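Local structure of toll-receptor-related 2 (Hydra vulgaris, 4W8H) at residues R115-F118 / W119-L122. The protein is a Toll-related transmembrane receptor whose TIR domain, the part described here, probably passes signals on through contacts with other TIR domains. Numbering follows the deposited sequence.
Sequences RPVF and WRNL
Val117 O takes the amide N of Asn121 at 2.9 Å, and Phe118 O takes that of Leu122 at 3.0 Å, two regular i to i+4 helix bonds. Just before them the i to i+4 spans are too wide and water fills in: water 1 bridges Arg115 O to Trp119 N, water 2 links Pro116 O to Arg120 N. With CG anti to the backbone N (chi1 -177°), the ring of Phe118 swings beside its own carbonyl carbon, where its edge meets the indole face of Trp119 in a T-shaped stack, planes at 88°, with Phe118 CD2 3.7 Å from Trp119 CD2. Helix 115-127 is the last helix of this flavodoxin-like TIR domain, and it packs on the parallel sheet: Phe118 reaches Leu107 and Ile90, Leu122 reaches Leu107 and Ile88, while Trp119 turns to Leu23 of helix 16-29 and makes a cation-pi contact with Lys26. Were the indole of Trp119 cut back to an alanine, the Phe118 edge would probably lose its aromatic face and Lys26 its pi partner. On another flank, in one of its two modelled conformers, Arg120 bends at chi3 (73°) and lays one guanidinium face over Val117, NH1 3.3 Å from Val117 CG1. In that conformer its NE donates to Asn121 OD1 (3.3 Å) from above the amide plane, and NH1 adds a weak second bond to the same oxygen.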
ATOM      1  N   ARG A 115      -1.598  18.345  -1.969  1.00 16.64           N
ATOM      2  CA  ARG A 115      -1.752  17.573  -0.759  1.00 15.48           C
ATOM      3  C   ARG A 115      -3.130  17.740  -0.161  1.00 16.47           C
ATOM      4  O   ARG A 115      -3.635  16.765   0.392  1.00 15.01           O
ATOM      5  CB  ARG A 115      -0.625  17.869   0.249  1.00 16.83           C
ATOM      6  CG  ARG A 115      -0.101  16.642   0.869  1.00 15.81           C
ATOM      7  CD  ARG A 115       1.042  16.901   1.786  1.00 11.86           C
ATOM      8  NE  ARG A 115       2.318  16.469   1.234  1.00  9.33           N
ATOM      9  CZ  ARG A 115       3.500  16.726   1.768  1.00  9.32           C
ATOM     10  NH1 ARG A 115       3.587  17.471   2.867  1.00 11.33           N
ATOM     11  NH2 ARG A 115       4.605  16.337   1.176  1.00 12.17           N
ATOM     12  N   PRO A 116      -3.766  18.935  -0.305  1.00 17.58           N
ATOM     13  CA  PRO A 116      -5.129  19.074   0.230  1.00 19.39           C
ATOM     14  C   PRO A 116      -6.171  18.084  -0.348  1.00 18.75           C
ATOM     15  O   PRO A 116      -7.233  18.006   0.265  1.00 22.29           O
ATOM     16  CB  PRO A 116      -5.492  20.543  -0.084  1.00 22.47           C
ATOM     17  CG  PRO A 116      -4.167  21.247  -0.074  1.00 20.35           C
ATOM     18  CD  PRO A 116      -3.204  20.244  -0.696  1.00 19.03           C
ATOM     19  N   VAL A 117      -5.896  17.375  -1.455  1.00 17.55           N
ATOM     20  CA  VAL A 117      -6.850  16.380  -1.976  1.00 18.39           C
ATOM     21  C   VAL A 117      -6.370  14.918  -1.877  1.00 14.21           C
ATOM     22  O   VAL A 117      -7.081  13.980  -2.272  1.00 12.68           O
ATOM     23  CB  VAL A 117      -7.253  16.677  -3.432  1.00 19.73           C
ATOM     24  CG1 VAL A 117      -7.791  18.103  -3.571  1.00 22.70           C
ATOM     25  CG2 VAL A 117      -6.108  16.494  -4.374  1.00 19.34           C
ATOM     26  N   PHE A 118      -5.190  14.717  -1.329  1.00 12.88           N
ATOM     27  CA  PHE A 118      -4.612  13.391  -1.178  1.00 10.70           C
ATOM     28  C   PHE A 118      -5.539  12.422  -0.452  1.00  9.21           C
ATOM     29  O   PHE A 118      -5.832  11.329  -0.945  1.00  8.97           O
ATOM     30  CB  PHE A 118      -3.268  13.502  -0.444  1.00  9.51           C
ATOM     31  CG  PHE A 118      -2.555  12.178  -0.298  1.00  8.55           C
ATOM     32  CD1 PHE A 118      -1.717  11.717  -1.303  1.00  9.28           C
ATOM     33  CD2 PHE A 118      -2.743  11.428   0.825  1.00  8.15           C
ATOM     34  CE1 PHE A 118      -1.063  10.485  -1.162  1.00 10.33           C
ATOM     35  CE2 PHE A 118      -2.104  10.206   0.975  1.00  9.23           C
ATOM     36  CZ  PHE A 118      -1.260   9.746  -0.012  1.00  9.18           C
ATOM     37  N   TRP A 119      -5.986  12.776   0.750  1.00  9.18           N
ATOM     38  CA  TRP A 119      -6.745  11.816   1.533  1.00  8.70           C
ATOM     39  C   TRP A 119      -8.104  11.571   0.879  1.00  8.10           C
ATOM     40  O   TRP A 119      -8.558  10.456   0.845  1.00  7.99           O
ATOM     41  CB  TRP A 119      -6.907  12.303   2.996  1.00 10.02           C
ATOM     42  CG  TRP A 119      -5.595  12.415   3.665  1.00  9.42           C
ATOM     43  CD1 TRP A 119      -4.943  13.551   4.064  1.00 11.71           C
ATOM     44  CD2 TRP A 119      -4.723  11.334   3.998  1.00  8.32           C
ATOM     45  NE1 TRP A 119      -3.741  13.245   4.638  1.00 11.05           N
ATOM     46  CE2 TRP A 119      -3.572  11.892   4.610  1.00  8.75           C
ATOM     47  CE3 TRP A 119      -4.798   9.939   3.871  1.00  7.91           C
ATOM     48  CZ2 TRP A 119      -2.496  11.120   5.024  1.00  8.92           C
ATOM     49  CZ3 TRP A 119      -3.743   9.180   4.357  1.00  9.08           C
ATOM     50  CH2 TRP A 119      -2.597   9.774   4.895  1.00  9.12           C
ATOM     51  N   ARG A 120      -8.750  12.612   0.371  1.00  9.49           N
ATOM     52  CA  ARG A 120     -10.006  12.482  -0.357  0.54  9.25           C
ATOM     53  C   ARG A 120      -9.865  11.455  -1.480  1.00  7.81           C
ATOM     54  O   ARG A 120     -10.710  10.595  -1.676  1.00  8.48           O
ATOM     55  CB  ARG A 120     -10.412  13.844  -0.932  0.54 12.55           C
ATOM     56  CG  ARG A 120     -11.665  13.846  -1.788  0.54 14.32           C
ATOM     57  CD  ARG A 120     -11.744  15.169  -2.583  0.54 17.00           C
ATOM     58  NE  ARG A 120     -10.766  15.241  -3.681  0.54 16.32           N
ATOM     59  CZ  ARG A 120     -10.654  16.262  -4.537  0.54 18.36           C
ATOM     60  NH1 ARG A 120      -9.740  16.217  -5.493  0.54 19.74           N
ATOM     61  NH2 ARG A 120     -11.448  17.328  -4.459  0.54 15.87           N
ATOM     62  N   ASN A 121      -8.803  11.595  -2.246  1.00  9.05           N
ATOM     63  CA  ASN A 121      -8.604  10.699  -3.377  1.00  9.48           C
ATOM     64  C   ASN A 121      -8.345   9.261  -2.940  1.00  8.04           C
ATOM     65  O   ASN A 121      -8.887   8.315  -3.517  1.00  9.28           O
ATOM     66  CB  ASN A 121      -7.433  11.183  -4.244  1.00 11.48           C
ATOM     67  CG  ASN A 121      -7.738  12.477  -4.991  1.00 13.83           C
ATOM     68  OD1 ASN A 121      -8.885  12.923  -5.080  1.00 15.61           O
ATOM     69  ND2 ASN A 121      -6.692  13.083  -5.522  1.00 16.48           N
ATOM     70  N   LEU A 122      -7.519   9.097  -1.921  1.00  7.02           N
ATOM     71  CA  LEU A 122      -7.214   7.772  -1.417  1.00  5.94           C
ATOM     72  C   LEU A 122      -8.485   7.089  -0.906  1.00  6.23           C
ATOM     73  O   LEU A 122      -8.799   5.947  -1.274  1.00  7.33           O
ATOM     74  CB  LEU A 122      -6.177   7.885  -0.301  1.00  6.17           C
ATOM     75  CG  LEU A 122      -5.780   6.574   0.363  1.00  7.06           C
ATOM     76  CD1 LEU A 122      -5.181   5.556  -0.653  1.00  8.30           C
ATOM     77  CD2 LEU A 122      -4.766   6.799   1.465  1.00  7.89           C
TER
HETATM   78  O   HOH W   1      -5.573  15.655   1.864  1.00 16.11           O
HETATM   79  O   HOH W   2      -8.091  15.444   1.191  1.00 24.40           O